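Local coordinates for protein lactose Operon Repressor (Escherichia coli, PDB 1JYE) that represses transcription of the lactose operon by binding its operator DNA, and lets go of it when a sugar inducer binds, at residues A[237-241]-A[266-270]; A[219-223]-A[245-249]; A[183-187]-A[198-202]; A[158-162]-A[291-296]. The protein carries 1 engineered substitution. One frame throughout, in Å; residues are numbered along the deposited sequence.

Interactions 1, 2 and 3 belong to one lobe of the core, built on the parallel sheet 214-217, 182-186, 241-244 and 269-271; interaction 4 closes a loop that encloses them all. Interaction 1 (237-241 with 266-270) starts the last strand pairing and touches interaction 3 where Ala-183 N probably bonds to Ala-241 O at 3.0 Å. Interaction 3 meets interaction 2 through Ala-245, whose N lies 2.9 Å from Leu-185 O. The centres of interactions 2 and 4 are 19 Å apart and their nearest atoms about 6 Å, yet Asn-246 and Gln-291 each bond to bound glycerol, consistent with both bordering the inducer cleft between the lobes.

Interaction 1: residues A[237-241]-A[266-270]; sequences IVPTA and ADISV
Thr-240 O is gripped from the 266-270 side by two groups in a row. Ser-269 N donates to it over 2.8 Å in a nearly straight bond (166°), tilted out of the carbonyl plane, and the CA of Ile-268 adds a C-H...O contact to the same oxygen. One residue on, Ala-241 CA returns the pattern with a C-H...O contact of 3.2 Å to Ser-269 O. This is the first bridge of a parallel strand pair, and the CB atoms of Ala-241 and Ser-269 sit side by side on one face of the sheet, 4.0 Å apart. Before the bridge the chains diverge, and a single water fills in, donating to both Pro-239 O and Asp-267 O. Ile-268 reaches back there: with CG1 beside its own backbone N (chi1 -61°) and the chain extended, CG1 comes 3.4 Å from Pro-239 O, while CD1 meets Val-238 CG1 at 4.0 Å, the two side chains crossing at about a right angle. Thr-240 OG1 bonds to His-179, Ser-269 OG to Leu-330 N. Strand 269-271 is thus laid along strand 241-244 at the edge of the sheet, with Ile-268 touching Leu-233 of helix 222-234 and Ile-257 of helix 247-259.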
loop_
_atom_site.group_PDB
_atom_site.type_symbol
_atom_site.label_atom_id
_atom_site.label_comp_id
_atom_site.label_asym_id
_atom_site.label_seq_id
_atom_site.Cartn_x
_atom_site.Cartn_y
_atom_site.Cartn_z
ATOM N N ILE A 237 -32.234 1.483 -0.321
ATOM C CA ILE A 237 -31.779 2.314 0.785
ATOM C C ILE A 237 -30.798 3.334 0.224
ATOM O O ILE A 237 -29.678 2.988 -0.154
ATOM C CB ILE A 237 -31.089 1.467 1.872
ATOM C CG1 ILE A 237 -32.085 0.449 2.433
ATOM C CG2 ILE A 237 -30.559 2.369 2.981
ATOM C CD1 ILE A 237 -31.512 -0.465 3.502
ATOM N N VAL A 238 -31.230 4.590 0.166
ATOM C CA VAL A 238 -30.399 5.655 -0.379
ATOM C C VAL A 238 -30.166 6.766 0.634
ATOM O O VAL A 238 -30.997 7.662 0.804
ATOM C CB VAL A 238 -31.046 6.268 -1.649
ATOM C CG1 VAL A 238 -30.083 7.241 -2.313
ATOM C CG2 VAL A 238 -31.441 5.163 -2.612
ATOM N N PRO A 239 -29.024 6.722 1.329
ATOM C CA PRO A 239 -28.721 7.753 2.320
ATOM C C PRO A 239 -28.238 9.003 1.598
ATOM O O PRO A 239 -27.995 8.968 0.393
ATOM C CB PRO A 239 -27.613 7.108 3.141
ATOM C CG PRO A 239 -26.832 6.375 2.078
ATOM C CD PRO A 239 -27.941 5.722 1.256
ATOM N N THR A 240 -28.117 10.110 2.321
ATOM C CA THR A 240 -27.604 11.328 1.715
ATOM C C THR A 240 -26.113 11.400 2.036
ATOM O O THR A 240 -25.375 12.172 1.435
ATOM C CB THR A 240 -28.317 12.598 2.240
ATOM O OG1 THR A 240 -28.204 12.673 3.666
ATOM C CG2 THR A 240 -29.788 12.583 1.839
ATOM N N ALA A 241 -25.672 10.573 2.981
ATOM C CA ALA A 241 -24.264 10.548 3.364
ATOM C C ALA A 241 -23.847 9.193 3.920
ATOM O O ALA A 241 -24.659 8.457 4.485
ATOM C CB ALA A 241 -23.978 11.643 4.391
ATOM N N ALA A 266 -22.808 15.693 -4.246
ATOM C CA ALA A 266 -24.099 16.325 -4.496
ATOM C C ALA A 266 -25.299 15.454 -4.123
ATOM O O ALA A 266 -26.278 15.948 -3.567
ATOM C CB ALA A 266 -24.194 16.739 -5.961
ATOM N N ASP A 267 -25.229 14.163 -4.434
ATOM C CA ASP A 267 -26.324 13.249 -4.124
ATOM C C ASP A 267 -26.045 12.452 -2.857
ATOM O O ASP A 267 -26.890 12.372 -1.968
ATOM C CB ASP A 267 -26.570 12.305 -5.304
ATOM C CG ASP A 267 -27.150 13.024 -6.512
ATOM O OD1 ASP A 267 -26.895 12.583 -7.651
ATOM O OD2 ASP A 267 -27.871 14.028 -6.319
ATOM N N ILE A 268 -24.861 11.854 -2.778
ATOM C CA ILE A 268 -24.487 11.090 -1.596
ATOM C C ILE A 268 -23.084 11.481 -1.159
ATOM O O ILE A 268 -22.111 11.245 -1.880
ATOM C CB ILE A 268 -24.516 9.570 -1.857
ATOM C CG1 ILE A 268 -25.929 9.132 -2.254
ATOM C CG2 ILE A 268 -24.067 8.822 -0.599
ATOM C CD1 ILE A 268 -26.077 7.641 -2.463
ATOM N N SER A 269 -22.986 12.098 0.014
ATOM C CA SER A 269 -21.694 12.512 0.548
ATOM C C SER A 269 -20.976 11.306 1.130
ATOM O O SER A 269 -21.606 10.356 1.599
ATOM C CB SER A 269 -21.872 13.581 1.630
ATOM O OG SER A 269 -22.273 14.817 1.066
ATOM N N VAL A 270 -19.649 11.351 1.103
ATOM C CA VAL A 270 -18.855 10.245 1.611
ATOM C C VAL A 270 -17.675 10.736 2.430
ATOM O O VAL A 270 -16.979 11.674 2.035
ATOM C CB VAL A 270 -18.306 9.376 0.442
ATOM C CG1 VAL A 270 -17.450 8.245 0.983
ATOM C CG2 VAL A 270 -19.458 8.823 -0.384
HETATM O O HOH W 1 -29.237 10.813 -1.689
#

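Interaction 2: residues A[219-223]-A[245-249]; sequences DWSAM and ANDQM
A thioether sulfur serves as acceptor here: Trp-220 N points at Met-249 SD, 3.4 Å away, in a weak and bent hydrogen bond (145°). Trp-220 sits in the left-handed region (phi 86°, psi -14°), and both its N and its O find partners in 245-249. The O is taken by Asn-246 ND2 at 3.0 Å, along a carbonyl lone pair and within the amide plane. The other end of that amide works too, since Asn-246 OD1 accepts from Met-249 N (2.8 Å) as the N-cap of helix 247-259. Ser-221 caps helix 222-234 next door, and just before it Asp-219 OD1 takes Ser-221 N in an Asx turn as well as Ser-221 OG. Two helix starts therefore lie side by side where strands of the parallel sheet end, the place where periplasmic-binding-protein folds commonly form their ligand cleft; a glycerol bonded to Asn-246 ND2 fits that reading. A leucine in place of Asn-246 would probably leave Trp-220 O without its donor and the first turn of helix 247-259 uncapped. The indole edge at CZ3 lies 3.6 Å from Ala-245 O, an oxygen hydrogen-bonded by Arg-197, and CE3 packs on Met-249 CE at 3.8 Å. Ala-222 CA closes on Gln-248 O at 3.0 Å in a C-H...O contact, while Gln-248 NE2 bonds to Asp-278 of the second subunit.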
loop_
_atom_site.group_PDB
_atom_site.type_symbol
_atom_site.label_atom_id
_atom_site.label_comp_id
_atom_site.label_asym_id
_atom_site.label_seq_id
_atom_site.Cartn_x
_atom_site.Cartn_y
_atom_site.Cartn_z
ATOM N N ASP A 219 -14.310 -5.348 4.321
ATOM C CA ASP A 219 -13.069 -5.999 4.740
ATOM C C ASP A 219 -11.805 -5.165 4.512
ATOM O O ASP A 219 -10.705 -5.720 4.425
ATOM C CB ASP A 219 -12.913 -7.359 4.037
ATOM C CG ASP A 219 -12.730 -7.229 2.529
ATOM O OD1 ASP A 219 -12.493 -6.107 2.044
ATOM O OD2 ASP A 219 -12.815 -8.262 1.828
ATOM N N TRP A 220 -11.980 -3.844 4.433
ATOM C CA TRP A 220 -10.903 -2.869 4.214
ATOM C C TRP A 220 -10.593 -2.661 2.728
ATOM O O TRP A 220 -9.921 -1.693 2.367
ATOM C CB TRP A 220 -9.598 -3.285 4.917
ATOM C CG TRP A 220 -9.614 -3.343 6.434
ATOM C CD1 TRP A 220 -9.080 -4.337 7.209
ATOM C CD2 TRP A 220 -10.089 -2.339 7.350
ATOM N NE1 TRP A 220 -9.186 -4.015 8.539
ATOM C CE2 TRP A 220 -9.800 -2.797 8.657
ATOM C CE3 TRP A 220 -10.724 -1.098 7.193
ATOM C CZ2 TRP A 220 -10.125 -2.057 9.805
ATOM C CZ3 TRP A 220 -11.048 -0.360 8.339
ATOM C CH2 TRP A 220 -10.746 -0.848 9.625
ATOM N N SER A 221 -11.082 -3.551 1.868
ATOM C CA SER A 221 -10.803 -3.432 0.432
ATOM C C SER A 221 -11.803 -2.580 -0.335
ATOM O O SER A 221 -12.968 -2.453 0.051
ATOM C CB SER A 221 -10.741 -4.818 -0.224
ATOM O OG SER A 221 -12.037 -5.388 -0.341
ATOM N N ALA A 222 -11.342 -1.999 -1.439
ATOM C CA ALA A 222 -12.206 -1.178 -2.269
ATOM C C ALA A 222 -13.371 -2.008 -2.795
ATOM O O ALA A 222 -14.505 -1.532 -2.840
ATOM C CB ALA A 222 -11.413 -0.584 -3.437
ATOM N N MET A 223 -13.105 -3.253 -3.180
ATOM C CA MET A 223 -14.172 -4.087 -3.713
ATOM C C MET A 223 -15.269 -4.333 -2.683
ATOM O O MET A 223 -16.445 -4.386 -3.038
ATOM C CB MET A 223 -13.628 -5.424 -4.223
ATOM C CG MET A 223 -14.663 -6.244 -5.002
ATOM S SD MET A 223 -15.400 -5.342 -6.407
ATOM C CE MET A 223 -14.062 -5.423 -7.597
ATOM N N ALA A 245 -15.329 3.172 6.809
ATOM C CA ALA A 245 -14.210 2.812 7.677
ATOM C C ALA A 245 -12.787 3.087 7.200
ATOM O O ALA A 245 -11.873 3.155 8.018
ATOM C CB ALA A 245 -14.350 1.352 8.116
ATOM N N ASN A 246 -12.581 3.199 5.895
ATOM C CA ASN A 246 -11.253 3.557 5.407
ATOM C C ASN A 246 -11.365 4.109 4.001
ATOM O O ASN A 246 -12.417 4.011 3.372
ATOM C CB ASN A 246 -10.244 2.389 5.538
ATOM C CG ASN A 246 -10.357 1.347 4.437
ATOM O OD1 ASN A 246 -11.354 1.259 3.733
ATOM N ND2 ASN A 246 -9.313 0.523 4.309
ATOM N N ASP A 247 -10.298 4.732 3.519
ATOM C CA ASP A 247 -10.340 5.344 2.204
ATOM C C ASP A 247 -10.539 4.373 1.050
ATOM O O ASP A 247 -11.225 4.697 0.085
ATOM C CB ASP A 247 -9.081 6.187 1.983
ATOM C CG ASP A 247 -9.020 7.395 2.902
ATOM O OD1 ASP A 247 -10.070 7.759 3.485
ATOM O OD2 ASP A 247 -7.932 7.991 3.036
ATOM N N GLN A 248 -9.953 3.186 1.138
ATOM C CA GLN A 248 -10.116 2.221 0.062
ATOM C C GLN A 248 -11.562 1.749 -0.049
ATOM O O GLN A 248 -12.091 1.640 -1.149
ATOM C CB GLN A 248 -9.166 1.043 0.261
ATOM C CG GLN A 248 -7.724 1.404 -0.053
ATOM C CD GLN A 248 -6.744 0.419 0.529
ATOM O OE1 GLN A 248 -6.538 0.380 1.740
ATOM N NE2 GLN A 248 -6.140 -0.396 -0.329
ATOM N N MET A 249 -12.212 1.473 1.078
ATOM C CA MET A 249 -13.606 1.064 0.993
ATOM C C MET A 249 -14.422 2.252 0.495
ATOM O O MET A 249 -15.420 2.075 -0.199
ATOM C CB MET A 249 -14.131 0.591 2.354
ATOM C CG MET A 249 -13.528 -0.726 2.802
ATOM S SD MET A 249 -14.426 -1.455 4.181
ATOM C CE MET A 249 -13.984 -0.371 5.463
#

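Interaction 3: residues A[183-187]-A[198-202]; sequences ALLAG and LAGWH
Leu-184 and Trp-201 both carry CG beside their own backbone N (chi1 -52° and -74°), and with these torsions the leucine branches and the indole run past each other in opposite directions between sheet and helix. The two belong to the first strand and the helix of a right-handed beta-alpha-beta unit, strand 182-186, helix 192-207 and strand 214-217. Strand and helix are nearly antiparallel here; the axes of strand 183-186 and of the 198-202 piece of the helix are 9.7 Å apart, a separation bridged by Leu-184, Ala-186, Leu-198 and Trp-201. Leu-184 CD2 lies against Trp-201 CE3 at 4.0 Å. The far edge of the indole points at the strand backbone, CH2 coming 3.6 Å from Leu-185 O, which lies near the ring plane. Leu-198 swings the other way, its CG anti to N, and spreads both methyls over the strand: CD1 reaches Leu-184 CD1 at 3.9 Å and CD2 reaches Ala-186 CB at the same distance. Around them, Leu-243 of strand 241-244 packs on Leu-184 and Trp-201, and Glu-215 of strand 214-217 holds the ring of His-202 through NE2. On one face of that imidazole sits Leu-184 CD1, a CH-pi contact with the methyl 3.6 Å above the plane and offset toward the rim.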
loop_
_atom_site.group_PDB
_atom_site.type_symbol
_atom_site.label_atom_id
_atom_site.label_comp_id
_atom_site.label_asym_id
_atom_site.label_seq_id
_atom_site.Cartn_x
_atom_site.Cartn_y
_atom_site.Cartn_z
ATOM N N ALA A 183 -25.662 6.382 6.409
ATOM C CA ALA A 183 -25.384 4.955 6.407
ATOM C C ALA A 183 -23.943 4.751 6.855
ATOM O O ALA A 183 -23.093 5.621 6.647
ATOM C CB ALA A 183 -25.591 4.366 5.013
ATOM N N LEU A 184 -23.679 3.608 7.478
ATOM C CA LEU A 184 -22.346 3.283 7.966
ATOM C C LEU A 184 -21.778 2.066 7.254
ATOM O O LEU A 184 -22.483 1.085 7.030
ATOM C CB LEU A 184 -22.384 2.977 9.467
ATOM C CG LEU A 184 -23.056 3.991 10.396
ATOM C CD1 LEU A 184 -23.001 3.466 11.834
ATOM C CD2 LEU A 184 -22.368 5.338 10.285
ATOM N N LEU A 185 -20.501 2.135 6.890
ATOM C CA LEU A 185 -19.833 1.001 6.258
ATOM C C LEU A 185 -18.609 0.746 7.120
ATOM O O LEU A 185 -17.589 1.428 6.997
ATOM C CB LEU A 185 -19.419 1.319 4.817
ATOM C CG LEU A 185 -18.595 0.219 4.131
ATOM C CD1 LEU A 185 -19.286 -1.134 4.277
ATOM C CD2 LEU A 185 -18.415 0.570 2.661
ATOM N N ALA A 186 -18.731 -0.238 8.004
ATOM C CA ALA A 186 -17.670 -0.584 8.939
ATOM C C ALA A 186 -16.601 -1.489 8.356
ATOM O O ALA A 186 -16.802 -2.129 7.324
ATOM C CB ALA A 186 -18.280 -1.249 10.177
ATOM N N GLY A 187 -15.458 -1.522 9.033
ATOM C CA GLY A 187 -14.374 -2.393 8.621
ATOM C C GLY A 187 -14.715 -3.768 9.170
ATOM O O GLY A 187 -15.743 -3.920 9.831
ATOM N N LEU A 198 -16.662 1.691 14.605
ATOM C CA LEU A 198 -18.106 1.533 14.467
ATOM C C LEU A 198 -18.826 1.978 15.741
ATOM O O LEU A 198 -19.848 2.662 15.674
ATOM C CB LEU A 198 -18.458 0.076 14.145
ATOM C CG LEU A 198 -19.951 -0.247 13.993
ATOM C CD1 LEU A 198 -20.585 0.671 12.952
ATOM C CD2 LEU A 198 -20.114 -1.710 13.590
ATOM N N ALA A 199 -18.291 1.600 16.899
ATOM C CA ALA A 199 -18.910 1.980 18.170
ATOM C C ALA A 199 -18.920 3.496 18.304
ATOM O O ALA A 199 -19.886 4.082 18.803
ATOM C CB ALA A 199 -18.155 1.353 19.334
ATOM N N GLY A 200 -17.835 4.122 17.860
ATOM C CA GLY A 200 -17.729 5.569 17.923
ATOM C C GLY A 200 -18.759 6.258 17.056
ATOM O O GLY A 200 -19.387 7.224 17.495
ATOM N N TRP A 201 -18.932 5.787 15.820
ATOM C CA TRP A 201 -19.923 6.397 14.945
ATOM C C TRP A 201 -21.289 6.348 15.608
ATOM O O TRP A 201 -22.013 7.339 15.616
ATOM C CB TRP A 201 -20.019 5.677 13.603
ATOM C CG TRP A 201 -18.873 5.938 12.698
ATOM C CD1 TRP A 201 -18.110 7.067 12.646
ATOM C CD2 TRP A 201 -18.402 5.081 11.657
ATOM N NE1 TRP A 201 -17.188 6.967 11.628
ATOM C CE2 TRP A 201 -17.347 5.758 11.006
ATOM C CE3 TRP A 201 -18.770 3.808 11.208
ATOM C CZ2 TRP A 201 -16.656 5.199 9.925
ATOM C CZ3 TRP A 201 -18.082 3.252 10.134
ATOM C CH2 TRP A 201 -17.038 3.952 9.505
ATOM N N HIS A 202 -21.642 5.191 16.156
ATOM C CA HIS A 202 -22.938 5.050 16.810
ATOM C C HIS A 202 -23.073 5.978 18.002
ATOM O O HIS A 202 -24.134 6.562 18.220
ATOM C CB HIS A 202 -23.160 3.601 17.244
ATOM C CG HIS A 202 -23.604 2.704 16.130
ATOM N ND1 HIS A 202 -24.808 2.871 15.481
ATOM C CD2 HIS A 202 -23.008 1.636 15.551
ATOM C CE1 HIS A 202 -24.937 1.943 14.549
ATOM N NE2 HIS A 202 -23.857 1.181 14.571
#

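Interaction 4: residues A[158-162]-A[291-296]; sequences SIIFS and QDFRLL
Phe-161 and Gln-291 bring the backbones nearest, their CA atoms 6.9 Å apart, at a point where strand 158-161 is ending and the chain at Asp-292 makes an inverse gamma turn into helix 293-308. The space between is filled by the Phe-161 ring. Gln-291 CB stands over the centre of one face, 3.8 Å above the plane, in a CH-pi contact, and its extended chain carries OE1 along to 3.3 Å from Phe-161 CD2. At the ring edge, in plane, Asp-292 O approaches Phe-161 CZ to 3.3 Å. The Phe-293 ring comes in obliquely, its plane at 83° to that of Phe-161, while Leu-296 CD2 rests 3.7 Å from Phe-161 CE2. Leu-296, with CG anti to its N (chi1 176°), sends its other methyl toward the strand, where CD1 presses on Ile-159 CG2 at 3.5 Å, tighter than usual; nearby Ile-159 O is buried with no polar partner in the model. Putting an alanine at Phe-161 is likely to open a gap under Gln-291 CB and leave Leu-296 and Phe-293 without the ring they lean on. Asp-292 N-caps the helix, OD2 accepting from Leu-295 N and pairing with Arg-294, and Gln-291 NE2 bonds to Asp-274 and a glycerol. Both segments lie at the crossovers that join the two lobes of this fold, with Leu-319 of strand 316-324 touching Ile-159, Phe-161 and Leu-296, and Ile-79 of helix 74-89 packed on Phe-293 and Leu-296.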
loop_
_atom_site.group_PDB
_atom_site.type_symbol
_atom_site.label_atom_id
_atom_site.label_comp_id
_atom_site.label_asym_id
_atom_site.label_seq_id
_atom_site.Cartn_x
_atom_site.Cartn_y
_atom_site.Cartn_z
ATOM N N SER A 158 1.041 0.946 24.903
ATOM C CA SER A 158 0.485 1.111 23.571
ATOM C C SER A 158 0.459 2.545 23.070
ATOM O O SER A 158 0.613 3.496 23.831
ATOM C CB SER A 158 -0.950 0.577 23.548
ATOM O OG SER A 158 -1.773 1.328 24.434
ATOM N N ILE A 159 0.280 2.671 21.761
ATOM C CA ILE A 159 0.150 3.964 21.111
ATOM C C ILE A 159 -0.896 3.737 20.038
ATOM O O ILE A 159 -0.705 2.901 19.152
ATOM C CB ILE A 159 1.437 4.429 20.399
ATOM C CG1 ILE A 159 2.618 4.423 21.371
ATOM C CG2 ILE A 159 1.214 5.836 19.835
ATOM C CD1 ILE A 159 3.955 4.747 20.708
ATOM N N ILE A 160 -2.017 4.443 20.127
ATOM C CA ILE A 160 -3.047 4.299 19.112
ATOM C C ILE A 160 -3.618 5.667 18.786
ATOM O O ILE A 160 -3.394 6.634 19.516
ATOM C CB ILE A 160 -4.208 3.369 19.558
ATOM C CG1 ILE A 160 -5.021 4.030 20.672
ATOM C CG2 ILE A 160 -3.655 2.017 20.003
ATOM C CD1 ILE A 160 -6.299 3.279 21.004
ATOM N N PHE A 161 -4.336 5.747 17.675
ATOM C CA PHE A 161 -4.962 6.996 17.267
ATOM C C PHE A 161 -6.267 7.163 18.033
ATOM O O PHE A 161 -6.890 6.180 18.439
ATOM C CB PHE A 161 -5.238 6.976 15.767
ATOM C CG PHE A 161 -4.002 7.078 14.930
ATOM C CD1 PHE A 161 -3.273 8.261 14.895
ATOM C CD2 PHE A 161 -3.553 5.987 14.193
ATOM C CE1 PHE A 161 -2.105 8.362 14.133
ATOM C CE2 PHE A 161 -2.389 6.076 13.428
ATOM C CZ PHE A 161 -1.665 7.268 13.401
ATOM N N SER A 162 -6.679 8.408 18.236
ATOM C CA SER A 162 -7.919 8.674 18.953
ATOM C C SER A 162 -9.151 8.330 18.116
ATOM O O SER A 162 -9.544 9.092 17.231
ATOM C CB SER A 162 -7.986 10.142 19.371
ATOM O OG SER A 162 -9.218 10.412 20.024
ATOM N N GLN A 291 -4.899 9.860 9.690
ATOM C CA GLN A 291 -4.212 9.068 10.705
ATOM C C GLN A 291 -2.767 9.088 10.219
ATOM O O GLN A 291 -2.446 8.483 9.198
ATOM C CB GLN A 291 -4.709 7.622 10.744
ATOM C CG GLN A 291 -6.168 7.458 11.133
ATOM C CD GLN A 291 -6.473 6.054 11.608
ATOM O OE1 GLN A 291 -6.517 5.792 12.813
ATOM N NE2 GLN A 291 -6.668 5.137 10.667
ATOM N N ASP A 292 -1.907 9.789 10.948
ATOM C CA ASP A 292 -0.500 9.913 10.566
ATOM C C ASP A 292 0.298 8.649 10.889
ATOM O O ASP A 292 0.982 8.572 11.909
ATOM C CB ASP A 292 0.101 11.130 11.273
ATOM C CG ASP A 292 1.424 11.562 10.673
ATOM O OD1 ASP A 292 1.833 12.713 10.932
ATOM O OD2 ASP A 292 2.055 10.757 9.954
ATOM N N PHE A 293 0.210 7.661 10.003
ATOM C CA PHE A 293 0.900 6.390 10.201
ATOM C C PHE A 293 2.407 6.538 10.333
ATOM O O PHE A 293 3.048 5.783 11.064
ATOM C CB PHE A 293 0.577 5.425 9.057
ATOM C CG PHE A 293 -0.884 5.105 8.928
ATOM C CD1 PHE A 293 -1.578 4.519 9.983
ATOM C CD2 PHE A 293 -1.572 5.400 7.756
ATOM C CE1 PHE A 293 -2.936 4.231 9.872
ATOM C CE2 PHE A 293 -2.934 5.115 7.636
ATOM C CZ PHE A 293 -3.614 4.530 8.696
ATOM N N ARG A 294 2.979 7.506 9.626
ATOM C CA ARG A 294 4.416 7.723 9.698
ATOM C C ARG A 294 4.782 8.125 11.122
ATOM O O ARG A 294 5.755 7.630 11.694
ATOM C CB ARG A 294 4.842 8.824 8.730
ATOM C CG ARG A 294 6.348 8.975 8.600
ATOM C CD ARG A 294 6.728 10.378 8.153
ATOM N NE ARG A 294 7.142 11.221 9.275
ATOM C CZ ARG A 294 6.367 11.559 10.302
ATOM N NH1 ARG A 294 5.113 11.133 10.369
ATOM N NH2 ARG A 294 6.850 12.319 11.274
ATOM N N LEU A 295 3.994 9.031 11.696
ATOM C CA LEU A 295 4.242 9.484 13.055
ATOM C C LEU A 295 4.115 8.315 14.030
ATOM O O LEU A 295 4.931 8.165 14.937
ATOM C CB LEU A 295 3.254 10.589 13.436
ATOM C CG LEU A 295 3.379 11.129 14.863
ATOM C CD1 LEU A 295 4.752 11.750 15.061
ATOM C CD2 LEU A 295 2.285 12.152 15.120
ATOM N N LEU A 296 3.095 7.486 13.840
ATOM C CA LEU A 296 2.888 6.334 14.716
ATOM C C LEU A 296 4.077 5.375 14.673
ATOM O O LEU A 296 4.596 4.971 15.714
ATOM C CB LEU A 296 1.615 5.585 14.317
ATOM C CG LEU A 296 1.333 4.295 15.091
ATOM C CD1 LEU A 296 1.146 4.606 16.575
ATOM C CD2 LEU A 296 0.089 3.626 14.524
#